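PDB 6NEW: proto-oncogene vav from Homo sapiens, which probably acts as a guanine nucleotide exchange factor for Rho-family GTPases such as Rac, through a RhoGEF (DH) domain followed by PH and zinc-binding C1 domains. Local coordinates for residues E237-S242 with Y287-F292; Y246-I251 with G384-G389; I257-R262 with G324-E329. All coordinates share one frame; numbering follows the deposited sequence.

Interaction 1: E237-S242 with Y287-F292; sequences ENLDQS and YDLKDF
E237 and D288 form a short parallel beta bridge that sews the chain leaving the long helix 196-235 onto strand 286-294, at one end of the mixed sheet of the PH domain. The contact lies at the surface, and two nearly straight backbone bonds grip E237 from both of its peptide groups: E237 N donates to Y287 O over 2.8 Å, and L289 N donates to E237 O over 3.0 Å. Because E237 reaches the residues before and after D288, the pairing has parallel register, but it ends there, as N238 turns the chain off with a positive phi of 64°. The bridge puts the E237 and D288 side chains on the same face. Their carboxylates stand almost perpendicular, with E237 OE1 3.4 Å from D288 OD1, a close approach of like charges without a hydrogen bond between them. R283, on the adjacent strand 276-283, lies against both, making salt bridges to E237 OE1 and D288 OD1. The N238 amide stays a little farther off, ND2 being 3.8 Å from D288 OD1. Beyond the bridge a small apolar contact takes over: L289, its CG anti to the backbone N (chi1 -178°), brings CD2 to 4.1 Å from L239 CD1. The clustered acids would repel one another if both were ionised, so the guanidinium of R283 probably offsets their charge and makes this close approach tolerable.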
ATOM      1  N   GLU A 237     -10.573 -25.260  -4.308  1.00 45.01           N
ATOM      2  CA  GLU A 237     -11.464 -26.212  -3.666  1.00 46.42           C
ATOM      3  C   GLU A 237     -10.738 -27.054  -2.632  1.00 48.97           C
ATOM      4  O   GLU A 237      -9.580 -27.432  -2.838  1.00 46.13           O
ATOM      5  CB  GLU A 237     -12.006 -27.150  -4.734  1.00 49.56           C
ATOM      6  CG  GLU A 237     -13.320 -26.712  -5.340  1.00 66.95           C
ATOM      7  CD  GLU A 237     -14.019 -27.862  -6.042  1.00101.89           C
ATOM      8  OE1 GLU A 237     -13.480 -28.989  -5.991  1.00 99.08           O
ATOM      9  OE2 GLU A 237     -15.080 -27.637  -6.670  1.00100.94           O
ATOM     10  N   ASN A 238     -11.452 -27.377  -1.537  1.00 46.91           N
ATOM     11  CA  ASN A 238     -11.013 -28.190  -0.395  1.00 46.95           C
ATOM     12  C   ASN A 238      -9.867 -27.540   0.386  1.00 48.85           C
ATOM     13  O   ASN A 238      -9.102 -28.213   1.100  1.00 48.04           O
ATOM     14  CB  ASN A 238     -10.709 -29.657  -0.767  1.00 49.41           C
ATOM     15  CG  ASN A 238     -11.931 -30.544  -0.932  1.00 82.19           C
ATOM     16  OD1 ASN A 238     -13.094 -30.115  -0.850  1.00 80.42           O
ATOM     17  ND2 ASN A 238     -11.686 -31.821  -1.182  1.00 77.13           N
ATOM     18  N   LEU A 239      -9.802 -26.207   0.291  1.00 44.40           N
ATOM     19  CA  LEU A 239      -8.881 -25.374   1.043  1.00 42.69           C
ATOM     20  C   LEU A 239      -9.727 -24.940   2.249  1.00 47.21           C
ATOM     21  O   LEU A 239     -10.702 -24.210   2.075  1.00 47.10           O
ATOM     22  CB  LEU A 239      -8.428 -24.165   0.192  1.00 41.72           C
ATOM     23  CG  LEU A 239      -7.670 -23.041   0.905  1.00 44.79           C
ATOM     24  CD1 LEU A 239      -6.411 -23.554   1.633  1.00 43.36           C
ATOM     25  CD2 LEU A 239      -7.333 -21.937  -0.063  1.00 45.69           C
ATOM     26  N   ASP A 240      -9.412 -25.463   3.437  1.00 44.18           N
ATOM     27  CA  ASP A 240     -10.175 -25.197   4.664  1.00 44.86           C
ATOM     28  C   ASP A 240      -9.798 -23.889   5.413  1.00 43.51           C
ATOM     29  O   ASP A 240     -10.298 -23.677   6.511  1.00 43.64           O
ATOM     30  CB  ASP A 240     -10.070 -26.414   5.619  1.00 48.15           C
ATOM     31  CG  ASP A 240      -8.712 -26.612   6.298  1.00 64.28           C
ATOM     32  OD1 ASP A 240      -7.677 -26.226   5.698  1.00 64.98           O
ATOM     33  OD2 ASP A 240      -8.679 -27.205   7.402  1.00 73.34           O
ATOM     34  N   GLN A 241      -8.885 -23.063   4.876  1.00 35.93           N
ATOM     35  CA  GLN A 241      -8.465 -21.840   5.566  1.00 35.08           C
ATOM     36  C   GLN A 241      -8.358 -20.694   4.611  1.00 35.44           C
ATOM     37  O   GLN A 241      -8.240 -20.906   3.407  1.00 34.85           O
ATOM     38  CB  GLN A 241      -7.092 -22.011   6.275  1.00 36.23           C
ATOM     39  CG  GLN A 241      -6.961 -23.210   7.207  1.00 59.59           C
ATOM     40  CD  GLN A 241      -5.893 -23.026   8.254  1.00 77.46           C
ATOM     41  OE1 GLN A 241      -4.902 -22.318   8.065  1.00 69.47           O
ATOM     42  NE2 GLN A 241      -6.086 -23.659   9.397  1.00 74.92           N
ATOM     43  N   SER A 242      -8.348 -19.466   5.150  1.00 30.66           N
ATOM     44  CA  SER A 242      -8.164 -18.249   4.362  1.00 30.31           C
ATOM     45  C   SER A 242      -6.697 -18.173   3.915  1.00 33.29           C
ATOM     46  O   SER A 242      -5.787 -18.400   4.722  1.00 32.70           O
ATOM     47  CB  SER A 242      -8.525 -17.014   5.187  1.00 33.86           C
ATOM     48  OG  SER A 242      -8.215 -15.806   4.506  1.00 41.19           O
ATOM     49  N   TYR A 287      -9.554 -25.452  -8.893  1.00 49.55           N
ATOM     50  CA  TYR A 287      -8.280 -26.095  -8.584  1.00 46.65           C
ATOM     51  C   TYR A 287      -8.516 -26.850  -7.287  1.00 46.67           C
ATOM     52  O   TYR A 287      -8.978 -26.256  -6.320  1.00 45.45           O
ATOM     53  CB  TYR A 287      -7.170 -25.043  -8.391  1.00 46.65           C
ATOM     54  CG  TYR A 287      -6.960 -24.103  -9.563  1.00 48.61           C
ATOM     55  CD1 TYR A 287      -6.097 -24.437 -10.602  1.00 50.16           C
ATOM     56  CD2 TYR A 287      -7.531 -22.835  -9.575  1.00 50.27           C
ATOM     57  CE1 TYR A 287      -5.881 -23.567 -11.672  1.00 50.72           C
ATOM     58  CE2 TYR A 287      -7.308 -21.948 -10.631  1.00 52.50           C
ATOM     59  CZ  TYR A 287      -6.491 -22.326 -11.686  1.00 62.23           C
ATOM     60  OH  TYR A 287      -6.256 -21.462 -12.734  1.00 67.10           O
ATOM     61  N   ASP A 288      -8.271 -28.160  -7.275  1.00 43.07           N
ATOM     62  CA  ASP A 288      -8.476 -28.957  -6.073  1.00 42.43           C
ATOM     63  C   ASP A 288      -7.160 -29.145  -5.320  1.00 42.60           C
ATOM     64  O   ASP A 288      -6.209 -29.679  -5.874  1.00 41.69           O
ATOM     65  CB  ASP A 288      -9.174 -30.293  -6.381  1.00 45.87           C
ATOM     66  CG  ASP A 288      -9.729 -30.959  -5.130  1.00 63.78           C
ATOM     67  OD1 ASP A 288     -10.800 -30.515  -4.643  1.00 69.11           O
ATOM     68  OD2 ASP A 288      -9.080 -31.896  -4.616  1.00 65.84           O
ATOM     69  N   LEU A 289      -7.103 -28.668  -4.069  1.00 37.71           N
ATOM     70  CA  LEU A 289      -5.916 -28.746  -3.220  1.00 35.68           C
ATOM     71  C   LEU A 289      -5.551 -30.187  -2.874  1.00 39.05           C
ATOM     72  O   LEU A 289      -6.368 -30.913  -2.308  1.00 39.87           O
ATOM     73  CB  LEU A 289      -6.044 -27.851  -1.966  1.00 34.94           C
ATOM     74  CG  LEU A 289      -4.827 -27.822  -1.030  1.00 38.35           C
ATOM     75  CD1 LEU A 289      -3.683 -27.025  -1.622  1.00 37.68           C
ATOM     76  CD2 LEU A 289      -5.196 -27.303   0.338  1.00 40.25           C
ATOM     77  N   LYS A 290      -4.326 -30.600  -3.263  1.00 34.53           N
ATOM     78  CA  LYS A 290      -3.798 -31.959  -3.082  1.00 33.90           C
ATOM     79  C   LYS A 290      -2.704 -31.985  -2.036  1.00 38.90           C
ATOM     80  O   LYS A 290      -2.652 -32.902  -1.216  1.00 39.40           O
ATOM     81  CB  LYS A 290      -3.253 -32.519  -4.419  1.00 35.56           C
ATOM     82  CG  LYS A 290      -4.268 -32.564  -5.581  1.00 48.42           C
ATOM     83  CD  LYS A 290      -5.017 -33.901  -5.677  1.00 58.63           C
ATOM     84  CE  LYS A 290      -6.351 -33.883  -4.962  1.00 77.02           C
ATOM     85  NZ  LYS A 290      -6.970 -35.231  -4.887  1.00 90.59           N
ATOM     86  N   ASP A 291      -1.823 -30.972  -2.063  1.00 35.57           N
ATOM     87  CA  ASP A 291      -0.706 -30.891  -1.145  1.00 35.25           C
ATOM     88  C   ASP A 291      -0.487 -29.473  -0.636  1.00 38.50           C
ATOM     89  O   ASP A 291      -0.327 -28.537  -1.422  1.00 37.99           O
ATOM     90  CB  ASP A 291       0.560 -31.428  -1.836  1.00 37.61           C
ATOM     91  CG  ASP A 291       1.472 -32.309  -0.991  1.00 52.53           C
ATOM     92  OD1 ASP A 291       1.591 -32.048   0.233  1.00 53.50           O
ATOM     93  OD2 ASP A 291       2.130 -33.204  -1.567  1.00 60.04           O
ATOM     94  N   PHE A 292      -0.456 -29.328   0.693  1.00 35.59           N
ATOM     95  CA  PHE A 292      -0.172 -28.060   1.345  1.00 34.94           C
ATOM     96  C   PHE A 292       1.234 -28.104   1.974  1.00 38.67           C
ATOM     97  O   PHE A 292       1.479 -28.864   2.909  1.00 41.18           O
ATOM     98  CB  PHE A 292      -1.260 -27.696   2.376  1.00 36.82           C
ATOM     99  CG  PHE A 292      -1.177 -26.255   2.817  1.00 38.29           C
ATOM    100  CD1 PHE A 292      -1.850 -25.257   2.117  1.00 41.27           C
ATOM    101  CD2 PHE A 292      -0.410 -25.889   3.925  1.00 39.41           C
ATOM    102  CE1 PHE A 292      -1.755 -23.921   2.513  1.00 40.91           C
ATOM    103  CE2 PHE A 292      -0.335 -24.554   4.330  1.00 41.16           C
ATOM    104  CZ  PHE A 292      -1.002 -23.585   3.616  1.00 38.85           C
TER

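Interaction 2: Y246-I251 with G384-G389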
ATOM      1  N   TYR A 246      -1.360 -16.750   4.838  1.00 22.85           N
ATOM      2  CA  TYR A 246      -0.067 -17.193   4.341  1.00 21.97           C
ATOM      3  C   TYR A 246       0.731 -16.107   3.655  1.00 23.86           C
ATOM      4  O   TYR A 246       1.805 -16.383   3.130  1.00 24.96           O
ATOM      5  CB  TYR A 246      -0.256 -18.455   3.472  1.00 24.15           C
ATOM      6  CG  TYR A 246      -0.814 -19.582   4.321  1.00 28.67           C
ATOM      7  CD1 TYR A 246      -0.069 -20.121   5.367  1.00 31.49           C
ATOM      8  CD2 TYR A 246      -2.147 -19.969   4.211  1.00 30.67           C
ATOM      9  CE1 TYR A 246      -0.611 -21.069   6.235  1.00 33.91           C
ATOM     10  CE2 TYR A 246      -2.695 -20.935   5.059  1.00 33.03           C
ATOM     11  CZ  TYR A 246      -1.928 -21.468   6.084  1.00 45.27           C
ATOM     12  OH  TYR A 246      -2.441 -22.440   6.915  1.00 51.72           O
ATOM     13  N   GLY A 247       0.280 -14.869   3.816  1.00 19.41           N
ATOM     14  CA  GLY A 247       0.933 -13.679   3.287  1.00 18.77           C
ATOM     15  C   GLY A 247       0.539 -13.358   1.861  1.00 23.76           C
ATOM     16  O   GLY A 247      -0.559 -13.694   1.411  1.00 23.56           O
ATOM     17  N   ARG A 248       1.475 -12.740   1.150  1.00 20.08           N
ATOM     18  CA  ARG A 248       1.352 -12.249  -0.192  1.00 21.56           C
ATOM     19  C   ARG A 248       1.633 -13.289  -1.248  1.00 25.62           C
ATOM     20  O   ARG A 248       2.690 -13.922  -1.190  1.00 24.41           O
ATOM     21  CB  ARG A 248       2.297 -11.056  -0.415  1.00 22.10           C
ATOM     22  CG  ARG A 248       1.887  -9.807   0.331  1.00 28.46           C
ATOM     23  CD  ARG A 248       2.891  -8.699   0.088  1.00 31.02           C
ATOM     24  NE  ARG A 248       2.488  -7.476   0.779  1.00 32.85           N
ATOM     25  CZ  ARG A 248       2.688  -7.242   2.074  1.00 40.64           C
ATOM     26  NH1 ARG A 248       3.303  -8.134   2.834  1.00 28.15           N
ATOM     27  NH2 ARG A 248       2.270  -6.109   2.615  1.00 20.17           N
ATOM     28  N   PRO A 249       0.760 -13.380  -2.293  1.00 22.99           N
ATOM     29  CA  PRO A 249       1.056 -14.274  -3.431  1.00 22.40           C
ATOM     30  C   PRO A 249       2.362 -13.859  -4.098  1.00 26.05           C
ATOM     31  O   PRO A 249       2.687 -12.676  -4.139  1.00 26.61           O
ATOM     32  CB  PRO A 249      -0.128 -14.049  -4.378  1.00 24.53           C
ATOM     33  CG  PRO A 249      -1.219 -13.541  -3.518  1.00 29.17           C
ATOM     34  CD  PRO A 249      -0.512 -12.659  -2.511  1.00 24.62           C
ATOM     35  N   LYS A 250       3.168 -14.841  -4.475  1.00 22.99           N
ATOM     36  CA  LYS A 250       4.449 -14.648  -5.149  1.00 22.99           C
ATOM     37  C   LYS A 250       4.300 -14.992  -6.645  1.00 27.91           C
ATOM     38  O   LYS A 250       4.740 -14.235  -7.495  1.00 29.74           O
ATOM     39  CB  LYS A 250       5.539 -15.562  -4.567  1.00 23.54           C
ATOM     40  CG  LYS A 250       5.734 -15.604  -3.050  1.00 34.81           C
ATOM     41  CD  LYS A 250       6.246 -14.339  -2.436  1.00 40.78           C
ATOM     42  CE  LYS A 250       7.585 -13.879  -2.913  1.00 44.46           C
ATOM     43  NZ  LYS A 250       7.959 -12.620  -2.228  1.00 63.13           N
ATOM     44  N   ILE A 251       3.720 -16.142  -6.959  1.00 22.25           N
ATOM     45  CA  ILE A 251       3.627 -16.615  -8.334  1.00 22.09           C
ATOM     46  C   ILE A 251       2.688 -17.787  -8.344  1.00 23.79           C
ATOM     47  O   ILE A 251       2.530 -18.470  -7.329  1.00 20.32           O
ATOM     48  CB  ILE A 251       5.058 -16.974  -8.854  1.00 25.45           C
ATOM     49  CG1 ILE A 251       5.080 -17.365 -10.345  1.00 26.28           C
ATOM     50  CG2 ILE A 251       5.758 -18.037  -7.977  1.00 25.91           C
ATOM     51  CD1 ILE A 251       6.350 -16.947 -11.050  1.00 22.26           C
ATOM     52  N   GLY A 384       0.832   0.048   5.090  1.00 32.24           N
ATOM     53  CA  GLY A 384      -0.174  -0.821   4.509  1.00 31.46           C
ATOM     54  C   GLY A 384      -1.209  -1.334   5.478  1.00 35.31           C
ATOM     55  O   GLY A 384      -1.316  -0.856   6.610  1.00 35.48           O
ATOM     56  N   THR A 385      -1.975  -2.321   5.029  1.00 31.81           N
ATOM     57  CA  THR A 385      -3.070  -2.915   5.798  1.00 32.71           C
ATOM     58  C   THR A 385      -2.839  -4.400   6.040  1.00 34.44           C
ATOM     59  O   THR A 385      -3.586  -5.012   6.797  1.00 35.55           O
ATOM     60  CB  THR A 385      -4.400  -2.720   5.029  1.00 41.54           C
ATOM     61  OG1 THR A 385      -4.290  -3.305   3.731  1.00 42.45           O
ATOM     62  CG2 THR A 385      -4.800  -1.245   4.886  1.00 40.63           C
ATOM     63  N   PHE A 386      -1.811  -4.977   5.404  1.00 27.88           N
ATOM     64  CA  PHE A 386      -1.570  -6.405   5.449  1.00 26.40           C
ATOM     65  C   PHE A 386      -0.085  -6.717   5.537  1.00 28.46           C
ATOM     66  O   PHE A 386       0.658  -6.210   4.716  1.00 30.35           O
ATOM     67  CB  PHE A 386      -2.164  -6.955   4.141  1.00 28.49           C
ATOM     68  CG  PHE A 386      -2.113  -8.432   3.886  1.00 30.09           C
ATOM     69  CD1 PHE A 386      -2.865  -9.308   4.653  1.00 33.72           C
ATOM     70  CD2 PHE A 386      -1.408  -8.939   2.797  1.00 32.32           C
ATOM     71  CE1 PHE A 386      -2.850 -10.680   4.386  1.00 35.49           C
ATOM     72  CE2 PHE A 386      -1.396 -10.309   2.525  1.00 35.18           C
ATOM     73  CZ  PHE A 386      -2.120 -11.171   3.319  1.00 33.79           C
ATOM     74  N   TYR A 387       0.353  -7.556   6.513  1.00 21.71           N
ATOM     75  CA  TYR A 387       1.757  -8.009   6.702  1.00 18.53           C
ATOM     76  C   TYR A 387       2.755  -6.927   6.304  1.00 22.37           C
ATOM     77  O   TYR A 387       3.545  -7.086   5.381  1.00 20.33           O
ATOM     78  CB  TYR A 387       2.025  -9.330   5.933  1.00 17.91           C
ATOM     79  CG  TYR A 387       1.526 -10.567   6.654  1.00 18.24           C
ATOM     80  CD1 TYR A 387       2.128 -11.002   7.837  1.00 20.55           C
ATOM     81  CD2 TYR A 387       0.479 -11.326   6.137  1.00 18.07           C
ATOM     82  CE1 TYR A 387       1.679 -12.139   8.502  1.00 20.47           C
ATOM     83  CE2 TYR A 387       0.048 -12.495   6.771  1.00 18.23           C
ATOM     84  CZ  TYR A 387       0.640 -12.884   7.966  1.00 26.04           C
ATOM     85  OH  TYR A 387       0.245 -14.022   8.616  1.00 23.98           O
ATOM     86  N   GLN A 388       2.626  -5.786   6.972  1.00 23.25           N
ATOM     87  CA  GLN A 388       3.391  -4.542   6.836  1.00 23.30           C
ATOM     88  C   GLN A 388       4.796  -4.713   7.343  1.00 27.45           C
ATOM     89  O   GLN A 388       5.671  -3.925   6.966  1.00 29.51           O
ATOM     90  CB  GLN A 388       2.725  -3.439   7.682  1.00 24.45           C
ATOM     91  CG  GLN A 388       1.248  -3.237   7.397  1.00 18.43           C
ATOM     92  CD  GLN A 388       0.349  -3.952   8.346  1.00 39.74           C
ATOM     93  OE1 GLN A 388       0.668  -5.044   8.856  1.00 28.91           O
ATOM     94  NE2 GLN A 388      -0.810  -3.339   8.587  1.00 32.77           N
ATOM     95  N   GLY A 389       4.993  -5.668   8.258  1.00 20.65           N
ATOM     96  CA  GLY A 389       6.317  -5.917   8.800  1.00 19.79           C
ATOM     97  C   GLY A 389       6.473  -7.085   9.740  1.00 22.20           C
ATOM     98  O   GLY A 389       6.003  -8.195   9.473  1.00 20.62           O
TER
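Hydrogen bonding from R248 to the carbonyl of Y387 provides the polar part of this contact. The R248 chain runs extended from CG to NE and presents its guanidinium end-on to Y387 O, which lies in the guanidinium plane. NH1 of R248 makes the shorter and straighter bond to Y387 O, 2.8 Å at 161°; NH2 of R248 reaches the same oxygen at 3.2 Å and a more bent 135°. Both nitrogens approach from one face of the carbonyl, NH1 moderately tilted from its plane and NH2 well above it. R248 NH2 also sits 2.7 Å from F386 O, and D222 of helix 196-235 adds a long, weak ion pair to this nitrogen. The contact joins the chain leading into strand 249-258, the first long strand of the PH domain, to the loop of the C1 domain that leads into strand 389-392, so that it bridges two domains beside the helix that enters the PH domain. Packing contacts flank the arginine. The F386 ring, swung out with CG anti to its backbone N (chi1 -178°), turns its edge to G247 O, 3.5 Å from F386 CZ, and to the aliphatic part of R248, whose CG is 4.0 Å from F386 CE2. Y387 approaches G247 obliquely, CD2 of Y387 lying 3.7 Å from G247 CA. Its hydroxyl is hydrogen-bonded to K275 NZ and H245 O, and the F386 side chain also packs on L226 of helix 196-235.

Interaction 3: I257-R262 with G324-E329; sequences ITSVER and GAQGYE
T258 and E329 meet as an antiparallel hydrogen-bonded pair, each using its own N-H and C=O: T258 N donates to E329 O over 3.2 Å, and E329 N to T258 O over 3.0 Å. Their side chains leave the sheet on the same face and are joined as well, T258 OG1 donating to E329 OE1 at 3.0 Å from above the carboxylate plane. A chi1 of 80° sets OG1 between the backbone N and carbonyl carbon, where it also lies against the CB and CG of E329. CA-H...O contacts of I257 with E329 O and of Y328 with T258 O supplement the backbone pairing. I257 and Y328 supply the apolar contact, CD1 of I257 coming obliquely to 3.6 Å from CD1 of the tyrosine ring.

Past the paired residues, side chains take over from the backbone. Q326 bends at chi2 and brings its amide back over the rim of one face of the Y328 ring. There Q326 OE1 accepts from G327 N and, weakly, from V260 N, while Q326 NE2 donates to E261 OE1 at 3.3 Å, almost in its amide plane and on the syn lone pair of the acid. Both ends of the amide are thus used, which fixes its rotation.

The turn that carries V260 and E261 is itself braced: S259 OG accepts from R262 N over 3.0 Å in an ST motif, and S259 N donates to R262 O. Farther out, Y328 OH makes a weak hydrogen bond to D291 OD2, and E329 has a long, weak ion pair with R263. The whole arrangement joins neighbouring antiparallel strands, 249-258 and 327-332, where the first and last strands of the PH domain lie side by side, ahead of the C-terminal helix 335-352, as in the PH fold.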
ATOM      1  N   ILE A 257       5.444 -32.450 -10.975  1.00 35.57           N
ATOM      2  CA  ILE A 257       6.042 -32.713  -9.672  1.00 35.44           C
ATOM      3  C   ILE A 257       6.179 -34.196  -9.328  1.00 39.33           C
ATOM      4  O   ILE A 257       5.329 -35.015  -9.680  1.00 38.44           O
ATOM      5  CB  ILE A 257       5.201 -31.928  -8.598  1.00 38.52           C
ATOM      6  CG1 ILE A 257       5.825 -31.984  -7.184  1.00 38.75           C
ATOM      7  CG2 ILE A 257       3.739 -32.382  -8.589  1.00 40.85           C
ATOM      8  CD1 ILE A 257       5.346 -30.902  -6.263  1.00 46.01           C
ATOM      9  N   THR A 258       7.260 -34.515  -8.600  1.00 35.38           N
ATOM     10  CA  THR A 258       7.514 -35.836  -8.042  1.00 35.45           C
ATOM     11  C   THR A 258       7.823 -35.650  -6.552  1.00 39.59           C
ATOM     12  O   THR A 258       8.232 -34.566  -6.141  1.00 39.05           O
ATOM     13  CB  THR A 258       8.637 -36.611  -8.786  1.00 41.28           C
ATOM     14  OG1 THR A 258       9.915 -36.161  -8.351  1.00 43.40           O
ATOM     15  CG2 THR A 258       8.531 -36.540 -10.325  1.00 38.10           C
ATOM     16  N   SER A 259       7.601 -36.691  -5.752  1.00 36.49           N
ATOM     17  CA  SER A 259       7.903 -36.710  -4.328  1.00 36.23           C
ATOM     18  C   SER A 259       8.703 -38.007  -4.037  1.00 40.99           C
ATOM     19  O   SER A 259       8.693 -38.901  -4.890  1.00 41.26           O
ATOM     20  CB  SER A 259       6.612 -36.660  -3.517  1.00 38.57           C
ATOM     21  OG  SER A 259       5.956 -37.916  -3.509  1.00 51.55           O
ATOM     22  N   VAL A 260       9.352 -38.128  -2.847  1.00 36.48           N
ATOM     23  CA  VAL A 260      10.106 -39.331  -2.443  1.00 37.96           C
ATOM     24  C   VAL A 260       9.304 -40.626  -2.746  1.00 47.21           C
ATOM     25  O   VAL A 260       9.862 -41.571  -3.304  1.00 48.00           O
ATOM     26  CB  VAL A 260      10.610 -39.251  -0.962  1.00 40.05           C
ATOM     27  CG1 VAL A 260      11.078 -40.601  -0.427  1.00 39.81           C
ATOM     28  CG2 VAL A 260      11.713 -38.209  -0.809  1.00 39.67           C
ATOM     29  N   GLU A 261       7.985 -40.605  -2.467  1.00 46.72           N
ATOM     30  CA  GLU A 261       7.047 -41.719  -2.639  1.00 48.45           C
ATOM     31  C   GLU A 261       6.424 -41.839  -4.040  1.00 55.40           C
ATOM     32  O   GLU A 261       6.256 -42.961  -4.512  1.00 58.16           O
ATOM     33  CB  GLU A 261       5.948 -41.669  -1.571  1.00 49.81           C
ATOM     34  CG  GLU A 261       6.459 -41.566  -0.134  1.00 65.58           C
ATOM     35  CD  GLU A 261       6.613 -40.162   0.432  1.00 99.32           C
ATOM     36  OE1 GLU A 261       5.753 -39.298   0.141  1.00 90.98           O
ATOM     37  OE2 GLU A 261       7.581 -39.935   1.194  1.00100.17           O
ATOM     38  N   ARG A 262       6.063 -40.719  -4.686  1.00 51.38           N
ATOM     39  CA  ARG A 262       5.454 -40.699  -6.028  1.00 51.03           C
ATOM     40  C   ARG A 262       6.486 -40.177  -7.033  1.00 53.73           C
ATOM     41  O   ARG A 262       6.545 -38.973  -7.295  1.00 52.61           O
ATOM     42  CB  ARG A 262       4.183 -39.817  -6.058  1.00 51.61           C
ATOM     43  CG  ARG A 262       3.279 -39.903  -4.840  1.00 64.03           C
ATOM     44  CD  ARG A 262       1.858 -39.519  -5.215  1.00 83.45           C
ATOM     45  NE  ARG A 262       1.051 -39.119  -4.059  1.00 96.97           N
ATOM     46  CZ  ARG A 262       0.531 -39.960  -3.165  1.00115.76           C
ATOM     47  NH1 ARG A 262       0.751 -41.267  -3.263  1.00103.00           N
ATOM     48  NH2 ARG A 262      -0.190 -39.495  -2.150  1.00103.71           N
ATOM     49  N   GLY A 324      14.753 -33.671   6.051  1.00 39.29           N
ATOM     50  CA  GLY A 324      14.694 -34.691   5.015  1.00 40.09           C
ATOM     51  C   GLY A 324      13.467 -35.575   5.038  1.00 44.95           C
ATOM     52  O   GLY A 324      13.501 -36.651   4.443  1.00 45.47           O
ATOM     53  N   ALA A 325      12.377 -35.138   5.706  1.00 42.30           N
ATOM     54  CA  ALA A 325      11.123 -35.909   5.817  1.00 43.09           C
ATOM     55  C   ALA A 325      10.395 -36.030   4.470  1.00 48.56           C
ATOM     56  O   ALA A 325       9.722 -37.040   4.217  1.00 50.05           O
ATOM     57  CB  ALA A 325      10.204 -35.289   6.866  1.00 43.19           C
ATOM     58  N   GLN A 326      10.563 -35.012   3.603  1.00 41.53           N
ATOM     59  CA  GLN A 326       9.971 -34.933   2.277  1.00 39.42           C
ATOM     60  C   GLN A 326      10.919 -34.183   1.363  1.00 41.13           C
ATOM     61  O   GLN A 326      11.687 -33.351   1.828  1.00 40.30           O
ATOM     62  CB  GLN A 326       8.596 -34.221   2.354  1.00 39.97           C
ATOM     63  CG  GLN A 326       7.804 -34.135   1.042  1.00 53.29           C
ATOM     64  CD  GLN A 326       7.588 -35.464   0.340  1.00 67.90           C
ATOM     65  OE1 GLN A 326       8.341 -35.842  -0.578  1.00 57.41           O
ATOM     66  NE2 GLN A 326       6.538 -36.181   0.747  1.00 60.83           N
ATOM     67  N   GLY A 327      10.842 -34.484   0.073  1.00 37.49           N
ATOM     68  CA  GLY A 327      11.641 -33.877  -0.973  1.00 37.32           C
ATOM     69  C   GLY A 327      10.927 -33.907  -2.310  1.00 39.51           C
ATOM     70  O   GLY A 327      10.773 -34.970  -2.922  1.00 40.49           O
ATOM     71  N   TYR A 328      10.479 -32.745  -2.767  1.00 33.81           N
ATOM     72  CA  TYR A 328       9.788 -32.610  -4.055  1.00 32.44           C
ATOM     73  C   TYR A 328      10.790 -32.234  -5.147  1.00 35.73           C
ATOM     74  O   TYR A 328      11.842 -31.662  -4.852  1.00 35.84           O
ATOM     75  CB  TYR A 328       8.695 -31.518  -3.991  1.00 30.96           C
ATOM     76  CG  TYR A 328       7.627 -31.734  -2.940  1.00 30.24           C
ATOM     77  CD1 TYR A 328       6.486 -32.483  -3.219  1.00 32.12           C
ATOM     78  CD2 TYR A 328       7.739 -31.156  -1.679  1.00 29.86           C
ATOM     79  CE1 TYR A 328       5.501 -32.688  -2.252  1.00 32.35           C
ATOM     80  CE2 TYR A 328       6.750 -31.335  -0.712  1.00 30.10           C
ATOM     81  CZ  TYR A 328       5.641 -32.116  -0.998  1.00 38.76           C
ATOM     82  OH  TYR A 328       4.665 -32.290  -0.050  1.00 39.01           O
ATOM     83  N   GLU A 329      10.442 -32.533  -6.402  1.00 31.12           N
ATOM     84  CA  GLU A 329      11.194 -32.169  -7.609  1.00 30.48           C
ATOM     85  C   GLU A 329      10.195 -31.373  -8.425  1.00 29.60           C
ATOM     86  O   GLU A 329       9.099 -31.861  -8.692  1.00 27.18           O
ATOM     87  CB  GLU A 329      11.642 -33.397  -8.416  1.00 32.99           C
ATOM     88  CG  GLU A 329      12.649 -34.312  -7.736  1.00 43.62           C
ATOM     89  CD  GLU A 329      13.294 -35.289  -8.707  1.00 71.91           C
ATOM     90  OE1 GLU A 329      12.595 -35.738  -9.644  1.00 46.58           O
ATOM     91  OE2 GLU A 329      14.492 -35.611  -8.531  1.00 78.19           O
TER

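All three contacts reach the same PH-domain sheet, but from different places. Interactions 2 and 3 share strand 249-258: its start faces the C1 domain, its end pairs with strand 327-332, and their nearest atoms remain about 13 Å apart. Interaction 1 adds a short strand at the sheet's edge and is the surface contact, whereas the other two are partly buried. Backbone bridges hold interactions 1 and 3, parallel in one and antiparallel in the other; interaction 2 relies on an arginine gripping a carbonyl between domains. Interaction 1 touches both others, through Q241 and F292 against Y246 and through D291 against the Y328 hydroxyl.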